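Local atomic coordinates of esterase (Staphylococcus aureus subsp. aureus USA300_TCH1516, PDB entry 3D7R), a protein that probably hydrolyses ester bonds, as a putative esterase of the alpha/beta hydrolase fold with no specific substrate assigned. Residues 259-264 and 271-276; 85-90 and 114-119; 32-37 and 300-305; 144-149 and 233-238. All coordinates share one frame; numbering follows the deposited sequence.

Interaction 1. Residues 259-264 and 271-276; sequences VYMFGG and PDMKLF
Met261 and Met273, both selenomethionines, meet where strand 259-264 runs alongside the helix that follows it. The CE methyl of Met261 reaches the helix backbone at Met273 O (3.3 Å) and lies 3.8 Å from Met273 CB. It gets there because CG stands anti to the backbone N (chi1 -180°) and the chain then bends at its last torsion (chi3 65°). Long, unbranched and pliable, this side chain can reach the helix backbone and the Phe276 ring at once. Met261 SE also lies 4.0 Å from Phe276 CD2, an oblique Met-aromatic contact, while Val259 CG1 meets Phe276 CE2 at the edge of the same ring, 4.2 Å away. At the other end Met273 bends toward the strand until its SE is 3.9 Å from Gly263 CA; glycine, with no side chain, lets selenium rest directly on the main chain, and Met273 CE lies beside Gly264 O.

The strand and helix axes run in roughly opposite directions, at 149°, and approach to 9.7 Å. Together with strand 287-292 they form a beta-alpha-beta unit: Met261 also touches Phe289, and Phe276 touches Ile287. Phe262 points away from the helix, through to the other face of the sheet, where it stacks with Tyr290 and packs against helix 305-318.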
# COMPACT_ATOMS: atom_id res chain seq x y z
N VAL A 259 5.92 -12.17 5.98
CA VAL A 259 5.80 -11.06 5.00
C VAL A 259 5.97 -11.59 3.58
O VAL A 259 6.82 -12.46 3.33
CB VAL A 259 6.80 -9.88 5.32
CG1 VAL A 259 6.69 -8.73 4.26
CG2 VAL A 259 6.55 -9.28 6.71
N TYR A 260 5.12 -11.10 2.66
CA TYR A 260 5.12 -11.52 1.26
C TYR A 260 5.21 -10.25 0.50
O TYR A 260 4.35 -9.39 0.66
CB TYR A 260 3.82 -12.26 0.91
CG TYR A 260 3.62 -13.47 1.79
CD1 TYR A 260 3.93 -14.74 1.31
CD2 TYR A 260 3.19 -13.34 3.12
CE1 TYR A 260 3.80 -15.87 2.13
CE2 TYR A 260 3.04 -14.47 3.94
CZ TYR A 260 3.35 -15.73 3.43
OH TYR A 260 3.22 -16.86 4.20
N MSE A 261 6.26 -10.08 -0.29
CA MSE A 261 6.50 -8.80 -0.95
C MSE A 261 6.59 -8.99 -2.45
O MSE A 261 7.17 -10.00 -2.93
CB MSE A 261 7.80 -8.16 -0.41
CG MSE A 261 8.15 -6.80 -1.03
SE MSE A 261 9.53 -5.94 0.01
CE MSE A 261 11.02 -7.18 -0.28
N PHE A 262 6.03 -8.04 -3.18
CA PHE A 262 6.01 -8.04 -4.64
C PHE A 262 6.59 -6.72 -5.12
O PHE A 262 6.27 -5.66 -4.59
CB PHE A 262 4.57 -8.19 -5.18
CG PHE A 262 3.95 -9.50 -4.84
CD1 PHE A 262 3.95 -10.53 -5.76
CD2 PHE A 262 3.41 -9.72 -3.56
CE1 PHE A 262 3.41 -11.78 -5.44
CE2 PHE A 262 2.86 -10.95 -3.22
CZ PHE A 262 2.87 -11.99 -4.17
N GLY A 263 7.47 -6.79 -6.12
CA GLY A 263 8.03 -5.58 -6.67
C GLY A 263 8.66 -5.82 -8.01
O GLY A 263 8.77 -6.96 -8.44
N GLY A 264 9.07 -4.73 -8.66
CA GLY A 264 9.71 -4.79 -9.99
C GLY A 264 11.12 -4.26 -9.95
O GLY A 264 11.48 -3.48 -9.05
N PRO A 271 16.29 -1.17 -4.66
CA PRO A 271 17.33 -1.34 -3.64
C PRO A 271 16.82 -1.43 -2.20
O PRO A 271 17.32 -2.28 -1.46
CB PRO A 271 18.19 -0.09 -3.81
CG PRO A 271 18.08 0.20 -5.29
CD PRO A 271 16.61 -0.04 -5.57
N ASP A 272 15.86 -0.58 -1.82
CA ASP A 272 15.25 -0.66 -0.49
C ASP A 272 14.52 -1.97 -0.22
O ASP A 272 14.58 -2.50 0.89
CB ASP A 272 14.35 0.56 -0.22
CG ASP A 272 15.16 1.84 -0.06
OD1 ASP A 272 16.25 1.77 0.60
OD2 ASP A 272 14.76 2.91 -0.61
N MSE A 273 13.83 -2.50 -1.22
CA MSE A 273 13.19 -3.81 -1.05
C MSE A 273 14.22 -4.92 -0.83
O MSE A 273 14.01 -5.80 0.01
CB MSE A 273 12.25 -4.16 -2.22
CG MSE A 273 11.06 -3.20 -2.35
SE MSE A 273 9.88 -3.83 -3.77
CE MSE A 273 10.87 -3.23 -5.33
N LYS A 274 15.31 -4.88 -1.59
CA LYS A 274 16.37 -5.88 -1.41
C LYS A 274 17.04 -5.72 -0.05
O LYS A 274 17.37 -6.72 0.60
CB LYS A 274 17.43 -5.79 -2.53
CG LYS A 274 16.92 -6.19 -3.94
CD LYS A 274 16.54 -7.67 -4.04
CE LYS A 274 17.71 -8.52 -4.50
NZ LYS A 274 17.33 -9.97 -4.45
N LEU A 275 17.25 -4.48 0.38
CA LEU A 275 17.80 -4.20 1.72
C LEU A 275 16.87 -4.70 2.83
O LEU A 275 17.31 -5.37 3.79
CB LEU A 275 18.08 -2.71 1.89
CG LEU A 275 18.62 -2.26 3.26
CD1 LEU A 275 19.88 -3.06 3.69
CD2 LEU A 275 18.91 -0.77 3.23
N PHE A 276 15.59 -4.37 2.72
CA PHE A 276 14.60 -4.90 3.67
C PHE A 276 14.61 -6.44 3.70
O PHE A 276 14.60 -7.05 4.77
CB PHE A 276 13.21 -4.38 3.32
CG PHE A 276 12.10 -4.94 4.18
CD1 PHE A 276 12.00 -4.57 5.53
CD2 PHE A 276 11.13 -5.78 3.63
CE1 PHE A 276 10.97 -5.07 6.33
CE2 PHE A 276 10.08 -6.28 4.41
CZ PHE A 276 10.00 -5.91 5.77

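Interaction 2. Residues 85-90 and 114-119; sequences QVFRFN and FHWRLL
Phe89 and Leu119 bring their CA atoms to 7.7 Å, the nearest CA pair between strand 85-90 and helix 114-119, whose axes stay 10.6 Å apart and run in roughly the same direction at 38°. Large side chains have to bridge that gap, and aromatic rings do most of the work. Trp116, with CG anti to its carbonyl carbon, swings its indole toward the strand and drives the far end of the six-membered ring onto one face of Phe87, with CH2 3.6 Å from Phe87 CD1. This is a T-shaped pair with the planes at 70°. Phe89 answers in the reverse sense, turning its own edge toward the indole face in an offset edge-to-face pair, CZ being 3.7 Å from Trp116 CE3 and the planes at 64°. Leu119 adds an aliphatic contact: its CB lies over a face of Phe89, and CD2 is 4.1 Å from Phe89 CE2. Tryptophan suits the central place because its breadth serves both phenyl rings while its polar NE1 hydrogen-bonds to His64 NE2.

Around this cluster, strand 75-81 contributes Leu76 against Phe89 and Trp116. Leu119 turns to Val130 and Leu132 of strand 129-133 and to Tyr101 of strand 98-102, so helix 113-126 covers several strands.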
# COMPACT_ATOMS: atom_id res chain seq x y z
N GLN A 85 -15.27 6.66 5.10
CA GLN A 85 -15.78 5.67 4.15
C GLN A 85 -14.96 4.38 4.23
O GLN A 85 -13.73 4.43 4.17
CB GLN A 85 -15.68 6.18 2.72
CG GLN A 85 -16.67 7.28 2.38
CD GLN A 85 -16.49 7.71 0.96
OE1 GLN A 85 -15.60 8.50 0.66
NE2 GLN A 85 -17.27 7.14 0.07
N VAL A 86 -15.65 3.24 4.34
CA VAL A 86 -15.01 1.92 4.23
C VAL A 86 -15.79 1.09 3.21
O VAL A 86 -16.99 0.85 3.39
CB VAL A 86 -14.91 1.16 5.57
CG1 VAL A 86 -14.18 -0.19 5.37
CG2 VAL A 86 -14.15 1.98 6.63
N PHE A 87 -15.13 0.66 2.15
CA PHE A 87 -15.75 -0.25 1.19
C PHE A 87 -15.35 -1.69 1.51
O PHE A 87 -14.21 -1.93 1.88
CB PHE A 87 -15.32 0.11 -0.24
CG PHE A 87 -15.77 1.47 -0.66
CD1 PHE A 87 -17.02 1.64 -1.25
CD2 PHE A 87 -14.96 2.59 -0.43
CE1 PHE A 87 -17.47 2.93 -1.62
CE2 PHE A 87 -15.38 3.87 -0.81
CZ PHE A 87 -16.64 4.04 -1.39
N ARG A 88 -16.28 -2.63 1.37
CA ARG A 88 -15.92 -4.04 1.50
C ARG A 88 -16.33 -4.77 0.23
O ARG A 88 -17.42 -4.55 -0.29
CB ARG A 88 -16.61 -4.66 2.71
CG ARG A 88 -16.17 -4.02 4.03
CD ARG A 88 -16.37 -5.00 5.18
NE ARG A 88 -16.31 -4.37 6.49
CZ ARG A 88 -16.35 -5.04 7.63
NH1 ARG A 88 -16.42 -6.36 7.61
NH2 ARG A 88 -16.32 -4.38 8.79
N PHE A 89 -15.43 -5.61 -0.26
CA PHE A 89 -15.70 -6.46 -1.40
C PHE A 89 -15.75 -7.89 -0.89
O PHE A 89 -14.85 -8.33 -0.16
CB PHE A 89 -14.57 -6.42 -2.43
CG PHE A 89 -14.22 -5.04 -2.94
CD1 PHE A 89 -14.51 -4.68 -4.26
CD2 PHE A 89 -13.55 -4.12 -2.12
CE1 PHE A 89 -14.17 -3.41 -4.74
CE2 PHE A 89 -13.20 -2.87 -2.58
CZ PHE A 89 -13.51 -2.50 -3.91
N ASN A 90 -16.77 -8.64 -1.31
CA ASN A 90 -16.76 -10.07 -1.07
C ASN A 90 -17.39 -10.82 -2.24
O ASN A 90 -18.16 -10.24 -3.02
CB ASN A 90 -17.35 -10.45 0.31
CG ASN A 90 -18.71 -9.84 0.56
OD1 ASN A 90 -19.65 -10.05 -0.20
ND2 ASN A 90 -18.82 -9.11 1.66
N PHE A 114 -8.00 1.77 -11.14
CA PHE A 114 -7.23 0.53 -11.27
C PHE A 114 -7.06 -0.17 -9.92
O PHE A 114 -6.85 -1.39 -9.88
CB PHE A 114 -5.84 0.82 -11.88
CG PHE A 114 -5.84 1.01 -13.38
CD1 PHE A 114 -6.99 1.44 -14.07
CD2 PHE A 114 -4.70 0.77 -14.12
CE1 PHE A 114 -6.98 1.61 -15.47
CE2 PHE A 114 -4.68 0.96 -15.52
CZ PHE A 114 -5.83 1.38 -16.19
N HIS A 115 -7.10 0.60 -8.83
CA HIS A 115 -7.13 -0.00 -7.49
C HIS A 115 -8.45 -0.74 -7.29
O HIS A 115 -8.47 -1.83 -6.75
CB HIS A 115 -6.98 1.05 -6.38
CG HIS A 115 -5.56 1.47 -6.10
ND1 HIS A 115 -5.17 2.79 -6.12
CD2 HIS A 115 -4.47 0.75 -5.76
CE1 HIS A 115 -3.88 2.87 -5.83
NE2 HIS A 115 -3.43 1.64 -5.60
N TRP A 116 -9.56 -0.13 -7.72
CA TRP A 116 -10.85 -0.79 -7.63
C TRP A 116 -10.80 -2.13 -8.34
O TRP A 116 -11.23 -3.17 -7.81
CB TRP A 116 -11.94 0.11 -8.22
CG TRP A 116 -12.37 1.13 -7.22
CD1 TRP A 116 -11.73 2.29 -6.87
CD2 TRP A 116 -13.52 1.04 -6.37
NE1 TRP A 116 -12.43 2.94 -5.89
CE2 TRP A 116 -13.52 2.19 -5.55
CE3 TRP A 116 -14.55 0.11 -6.24
CZ2 TRP A 116 -14.53 2.43 -4.61
CZ3 TRP A 116 -15.53 0.34 -5.29
CH2 TRP A 116 -15.52 1.49 -4.49
N ARG A 117 -10.21 -2.11 -9.53
CA ARG A 117 -10.15 -3.31 -10.36
C ARG A 117 -9.24 -4.38 -9.75
O ARG A 117 -9.60 -5.56 -9.74
CB ARG A 117 -9.71 -2.90 -11.76
CG ARG A 117 -9.70 -4.01 -12.74
CD ARG A 117 -9.58 -3.43 -14.12
NE ARG A 117 -9.50 -4.53 -15.04
CZ ARG A 117 -9.06 -4.43 -16.29
NH1 ARG A 117 -8.65 -3.25 -16.76
NH2 ARG A 117 -9.04 -5.53 -17.04
N LEU A 118 -8.09 -3.97 -9.23
CA LEU A 118 -7.16 -4.89 -8.57
C LEU A 118 -7.82 -5.58 -7.36
O LEU A 118 -7.69 -6.78 -7.18
CB LEU A 118 -5.89 -4.15 -8.11
CG LEU A 118 -4.87 -4.92 -7.24
CD1 LEU A 118 -4.37 -6.22 -7.93
CD2 LEU A 118 -3.67 -4.03 -6.83
N LEU A 119 -8.48 -4.79 -6.52
CA LEU A 119 -9.13 -5.31 -5.32
C LEU A 119 -10.25 -6.31 -5.65
O LEU A 119 -10.41 -7.34 -5.00
CB LEU A 119 -9.62 -4.16 -4.45
CG LEU A 119 -8.57 -3.66 -3.43
CD1 LEU A 119 -7.24 -3.28 -4.07
CD2 LEU A 119 -9.12 -2.49 -2.65

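Interaction 3. Residues 32-37 and 300-305; sequences NKYLLH and PIYPIR. With DMS (dimethyl sulfoxide), chain G.
Pro303 lies over one face of the Tyr34 ring, and Lys33 CG lies over the opposite face, offset toward the rim, so the phenol is flanked by two saturated groups. The proline contact is a CH-pi interaction: CG is 4.0 Å from the ring centroid, 29° off the normal, and it comes within 3.5 Å of Tyr34 CZ, with CD alongside. Tyr302 meets Tyr34 differently. With CG anti to the carbonyl carbon (chi1 -62°), its ring swings toward Tyr34; CD1 approaches Tyr34 CD2 obliquely at 3.8 Å, while Tyr34 CB sits at the edge of the Tyr302 ring, near its plane. One face of the Tyr302 ring carries Ile301 CG1.

Pro303 is presented by an inverse gamma turn that it centres, closed by a weak bond from Ile304 N to Tyr302 O (2.9 Å); its rigid ring suits so tight a turn. Just beyond Tyr34, where helix 30-33 ends, Leu36 N donates a 2.8 Å bond to the oxygen of a dimethyl sulfoxide molecule, probably from the crystallisation liquor. Its C1 methyl lies 3.8 Å from Tyr302 OH.

The two segments thus hold each other by dispersion and by the pull of an electron-rich ring on the slightly positive C-H groups of proline. Such forces bring the N-terminal region against the loop before helix 305-318, where Tyr34 can pack its ring against proline while its hydroxyl adds polarity suited to a partly exposed position.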
# COMPACT_ATOMS: atom_id res chain seq x y z
N ASN A 32 2.68 4.68 -19.76
CA ASN A 32 2.12 5.66 -20.68
C ASN A 32 0.78 5.26 -21.28
O ASN A 32 -0.09 6.13 -21.47
CB ASN A 32 3.13 6.03 -21.75
CG ASN A 32 4.25 6.89 -21.20
OD1 ASN A 32 4.04 7.69 -20.28
ND2 ASN A 32 5.45 6.74 -21.75
N LYS A 33 0.60 3.97 -21.53
CA LYS A 33 -0.66 3.44 -22.09
C LYS A 33 -1.84 3.70 -21.16
O LYS A 33 -2.95 4.03 -21.62
CB LYS A 33 -0.54 1.94 -22.39
CG LYS A 33 -1.75 1.39 -23.17
CD LYS A 33 -1.67 -0.13 -23.43
CE LYS A 33 -0.36 -0.55 -24.09
NZ LYS A 33 0.01 0.27 -25.28
N TYR A 34 -1.61 3.56 -19.85
CA TYR A 34 -2.66 3.72 -18.85
C TYR A 34 -2.51 4.96 -17.97
O TYR A 34 -3.12 5.05 -16.90
CB TYR A 34 -2.78 2.45 -18.01
CG TYR A 34 -3.10 1.25 -18.86
CD1 TYR A 34 -4.38 1.10 -19.42
CD2 TYR A 34 -2.13 0.29 -19.14
CE1 TYR A 34 -4.68 0.01 -20.22
CE2 TYR A 34 -2.43 -0.83 -19.95
CZ TYR A 34 -3.70 -0.95 -20.49
OH TYR A 34 -4.02 -2.03 -21.28
N LEU A 35 -1.73 5.94 -18.46
CA LEU A 35 -1.39 7.16 -17.71
C LEU A 35 -2.60 7.93 -17.23
O LEU A 35 -3.52 8.20 -18.01
CB LEU A 35 -0.53 8.08 -18.58
CG LEU A 35 0.07 9.33 -17.93
CD1 LEU A 35 1.06 8.92 -16.82
CD2 LEU A 35 0.76 10.17 -18.99
N LEU A 36 -2.59 8.31 -15.96
CA LEU A 36 -3.51 9.31 -15.46
C LEU A 36 -2.70 10.52 -14.98
O LEU A 36 -1.94 10.42 -14.00
CB LEU A 36 -4.38 8.74 -14.34
CG LEU A 36 -5.57 7.81 -14.65
CD1 LEU A 36 -6.21 7.37 -13.33
CD2 LEU A 36 -6.64 8.45 -15.57
N HIS A 37 -2.83 11.64 -15.69
CA HIS A 37 -2.11 12.87 -15.35
C HIS A 37 -2.42 13.33 -13.93
O HIS A 37 -1.54 13.82 -13.23
CB HIS A 37 -2.44 14.02 -16.33
CG HIS A 37 -1.71 13.93 -17.64
ND1 HIS A 37 -2.36 13.81 -18.85
CD2 HIS A 37 -0.38 13.96 -17.93
CE1 HIS A 37 -1.47 13.76 -19.83
NE2 HIS A 37 -0.26 13.85 -19.30
N PRO A 300 1.10 -4.59 -10.45
CA PRO A 300 -0.14 -5.36 -10.44
C PRO A 300 -1.44 -4.57 -10.69
O PRO A 300 -2.48 -5.19 -10.91
CB PRO A 300 -0.16 -5.97 -9.02
CG PRO A 300 1.33 -6.08 -8.67
CD PRO A 300 1.81 -4.72 -9.16
N ILE A 301 -1.39 -3.23 -10.64
CA ILE A 301 -2.57 -2.41 -10.96
C ILE A 301 -2.86 -2.37 -12.45
O ILE A 301 -3.98 -2.04 -12.88
CB ILE A 301 -2.45 -0.96 -10.41
CG1 ILE A 301 -1.33 -0.19 -11.13
CG2 ILE A 301 -2.26 -0.97 -8.90
CD1 ILE A 301 -1.41 1.35 -11.02
N TYR A 302 -1.85 -2.70 -13.25
CA TYR A 302 -1.99 -2.73 -14.69
C TYR A 302 -2.60 -4.04 -15.21
O TYR A 302 -2.30 -5.12 -14.68
CB TYR A 302 -0.64 -2.44 -15.38
CG TYR A 302 -0.09 -1.06 -15.05
CD1 TYR A 302 -0.61 0.08 -15.65
CD2 TYR A 302 0.93 -0.90 -14.09
CE1 TYR A 302 -0.11 1.37 -15.35
CE2 TYR A 302 1.43 0.39 -13.77
CZ TYR A 302 0.91 1.52 -14.41
OH TYR A 302 1.40 2.78 -14.10
N PRO A 303 -3.46 -3.95 -16.24
CA PRO A 303 -4.09 -5.13 -16.84
C PRO A 303 -3.14 -5.90 -17.78
O PRO A 303 -3.32 -5.92 -19.00
CB PRO A 303 -5.30 -4.54 -17.58
CG PRO A 303 -4.83 -3.19 -18.00
CD PRO A 303 -3.91 -2.70 -16.89
N ILE A 304 -2.12 -6.52 -17.19
CA ILE A 304 -1.08 -7.24 -17.91
C ILE A 304 -0.89 -8.63 -17.29
O ILE A 304 -1.24 -8.86 -16.14
CB ILE A 304 0.27 -6.46 -17.90
CG1 ILE A 304 0.69 -6.14 -16.46
CG2 ILE A 304 0.13 -5.17 -18.76
CD1 ILE A 304 2.10 -5.60 -16.30
N ARG A 305 -0.32 -9.56 -18.05
CA ARG A 305 -0.25 -10.94 -17.57
C ARG A 305 0.51 -11.08 -16.26
O ARG A 305 0.12 -11.90 -15.44
CB ARG A 305 0.28 -11.90 -18.65
CG ARG A 305 -0.62 -11.91 -19.88
CD ARG A 305 -0.75 -13.29 -20.54
NE ARG A 305 -1.29 -13.20 -21.91
CZ ARG A 305 -2.52 -12.80 -22.23
NH1 ARG A 305 -2.90 -12.79 -23.52
NH2 ARG A 305 -3.38 -12.43 -21.29
S DMS G . -0.24 7.27 -12.94
O DMS G . -0.69 6.77 -14.58
C1 DMS G . 1.02 6.15 -12.28
C2 DMS G . 0.73 8.79 -13.06

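Interaction 4. Residues 144-149 and 233-238. With DMS (dimethyl sulfoxide), chain M.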
# COMPACT_ATOMS: atom_id res chain seq x y z
N ASP A 144 -0.53 11.10 12.11
CA ASP A 144 -1.30 10.53 13.24
C ASP A 144 -2.76 10.27 12.91
O ASP A 144 -3.32 9.28 13.36
CB ASP A 144 -1.18 11.36 14.51
CG ASP A 144 0.22 11.35 15.10
OD1 ASP A 144 1.10 10.57 14.65
OD2 ASP A 144 0.44 12.13 16.04
N ASP A 145 -3.36 11.16 12.11
CA ASP A 145 -4.73 11.00 11.63
C ASP A 145 -4.84 9.71 10.82
O ASP A 145 -5.79 8.94 10.96
CB ASP A 145 -5.11 12.18 10.71
CG ASP A 145 -5.01 13.53 11.41
OD1 ASP A 145 -5.64 13.68 12.48
OD2 ASP A 145 -4.32 14.45 10.90
N THR A 146 -3.87 9.50 9.95
CA THR A 146 -3.86 8.37 9.03
C THR A 146 -3.76 7.07 9.81
O THR A 146 -4.57 6.15 9.62
CB THR A 146 -2.67 8.48 8.06
OG1 THR A 146 -2.83 9.68 7.29
CG2 THR A 146 -2.61 7.26 7.11
N PHE A 147 -2.79 7.01 10.71
CA PHE A 147 -2.57 5.78 11.48
C PHE A 147 -3.69 5.47 12.49
O PHE A 147 -4.04 4.31 12.69
CB PHE A 147 -1.18 5.78 12.14
CG PHE A 147 -0.06 5.37 11.20
CD1 PHE A 147 -0.07 4.10 10.61
CD2 PHE A 147 0.95 6.26 10.86
CE1 PHE A 147 0.96 3.71 9.71
CE2 PHE A 147 1.97 5.89 9.97
CZ PHE A 147 1.98 4.61 9.41
N GLN A 148 -4.27 6.49 13.12
CA GLN A 148 -5.37 6.25 14.05
C GLN A 148 -6.58 5.65 13.35
O GLN A 148 -7.25 4.76 13.89
CB GLN A 148 -5.73 7.53 14.84
CG GLN A 148 -4.54 7.96 15.75
CD GLN A 148 -4.75 9.26 16.52
OE1 GLN A 148 -5.50 10.15 16.12
NE2 GLN A 148 -4.04 9.37 17.65
N ALA A 149 -6.84 6.12 12.14
CA ALA A 149 -7.94 5.59 11.33
C ALA A 149 -7.72 4.12 10.95
O ALA A 149 -8.64 3.32 11.02
CB ALA A 149 -8.13 6.43 10.10
N LYS A 233 6.86 14.98 3.30
CA LYS A 233 7.18 16.04 4.23
C LYS A 233 5.90 16.72 4.72
O LYS A 233 5.75 16.99 5.91
CB LYS A 233 8.14 17.06 3.60
CG LYS A 233 9.63 16.68 3.74
CD LYS A 233 10.53 17.58 2.85
CE LYS A 233 11.95 16.98 2.68
NZ LYS A 233 12.75 17.64 1.57
N LYS A 234 4.97 16.98 3.81
CA LYS A 234 3.69 17.60 4.17
C LYS A 234 2.89 16.71 5.16
O LYS A 234 2.42 17.19 6.20
CB LYS A 234 2.86 17.89 2.92
CG LYS A 234 1.52 18.58 3.18
CD LYS A 234 1.74 20.00 3.69
CE LYS A 234 0.76 20.97 3.09
NZ LYS A 234 1.09 22.34 3.55
N TRP A 235 2.79 15.43 4.83
CA TRP A 235 2.10 14.44 5.66
C TRP A 235 2.76 14.23 7.04
O TRP A 235 2.07 14.14 8.08
CB TRP A 235 2.03 13.12 4.89
CG TRP A 235 1.30 12.00 5.57
CD1 TRP A 235 -0.03 11.93 5.84
CD2 TRP A 235 1.87 10.77 6.01
NE1 TRP A 235 -0.33 10.73 6.44
CE2 TRP A 235 0.83 10.00 6.56
CE3 TRP A 235 3.18 10.26 6.01
CZ2 TRP A 235 1.05 8.73 7.10
CZ3 TRP A 235 3.40 8.99 6.55
CH2 TRP A 235 2.33 8.24 7.07
N ALA A 236 4.09 14.22 7.05
CA ALA A 236 4.89 14.00 8.26
C ALA A 236 4.72 15.11 9.29
O ALA A 236 4.94 14.88 10.46
CB ALA A 236 6.37 13.84 7.91
N ASN A 237 4.37 16.32 8.83
CA ASN A 237 4.01 17.44 9.72
C ASN A 237 5.09 17.76 10.76
O ASN A 237 4.78 17.98 11.92
CB ASN A 237 2.63 17.20 10.37
CG ASN A 237 1.99 18.48 10.90
OD1 ASN A 237 2.11 19.54 10.30
ND2 ASN A 237 1.32 18.38 12.04
N GLY A 238 6.35 17.77 10.33
CA GLY A 238 7.43 18.14 11.24
C GLY A 238 8.31 16.97 11.66
O GLY A 238 9.40 17.19 12.17
S DMS M . 2.61 15.52 14.36
O DMS M . 1.42 15.89 13.06
C1 DMS M . 1.70 15.27 15.92
C2 DMS M . 3.35 13.89 14.13
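Trp235 points the N-H edge of its indole at Thr146. The bond from NE1 to Thr146 OG1 is 2.8 Å long and almost straight, at 173°, with the oxygen practically in the indole plane. Trp235 has CG anti to its backbone nitrogen (chi1 -178°), which extends the ring system away from its helix and across to helix 143-161. While accepting from the indole, Thr146 OG1 is also hydrogen-bonded to Pro136 O and, weakly, to His142 O; both are carbonyls, able only to accept, so the hydroxyl proton is directed to one or shared between them. Threonine suits this buried place doubly, for its CG2 methyl also rests 3.9 Å from Trp235 CZ2. Farther along the ring, CH2 touches Phe147 CE2 at 3.7 Å; the two aromatic planes are inclined at 50° and meet obliquely.

At the margin, Asn237, the first residue beyond the helix, has a positive phi, which asparagine tolerates well. Its ND2 donates a 2.7 Å bond to the oxygen of a dimethyl sulfoxide, probably from the crystallisation liquor, whose C1 methyl lies 3.4 Å from Asp144 OD2; Asp144 OD1 forms a salt bridge with Arg245.

Leu177 of helix 173-187 packs against Thr146, Phe147 and Trp235 alike. Helix 225-236 belongs to the excursion between strands 195-199 and 259-264, where many alpha/beta hydrolases insert cap helices, and here tryptophan fastens it to a helix flanking the central sheet.

Interactions 1 and 2 are buried strand-to-helix contacts on the same central sheet, on opposite sides of the chain's centre and about 24 Å apart between centres. The first relies on pliable selenomethionines, the second on a rigid aromatic cluster. Interaction 3 is more peripheral and only partly buried; it joins residues more than 260 positions apart, and interactions 1, 2 and 4 all fall within that loop of chain. It touches interaction 2 through helix 113-126, where Phe114 packs on Ile301 and Tyr34. Interaction 4 is buried but pairs helix with helix, and it alone has a hydrogen bond directly between its two segments. Interactions 3 and 4 lie far apart, their nearest atoms separated by about 17 Å.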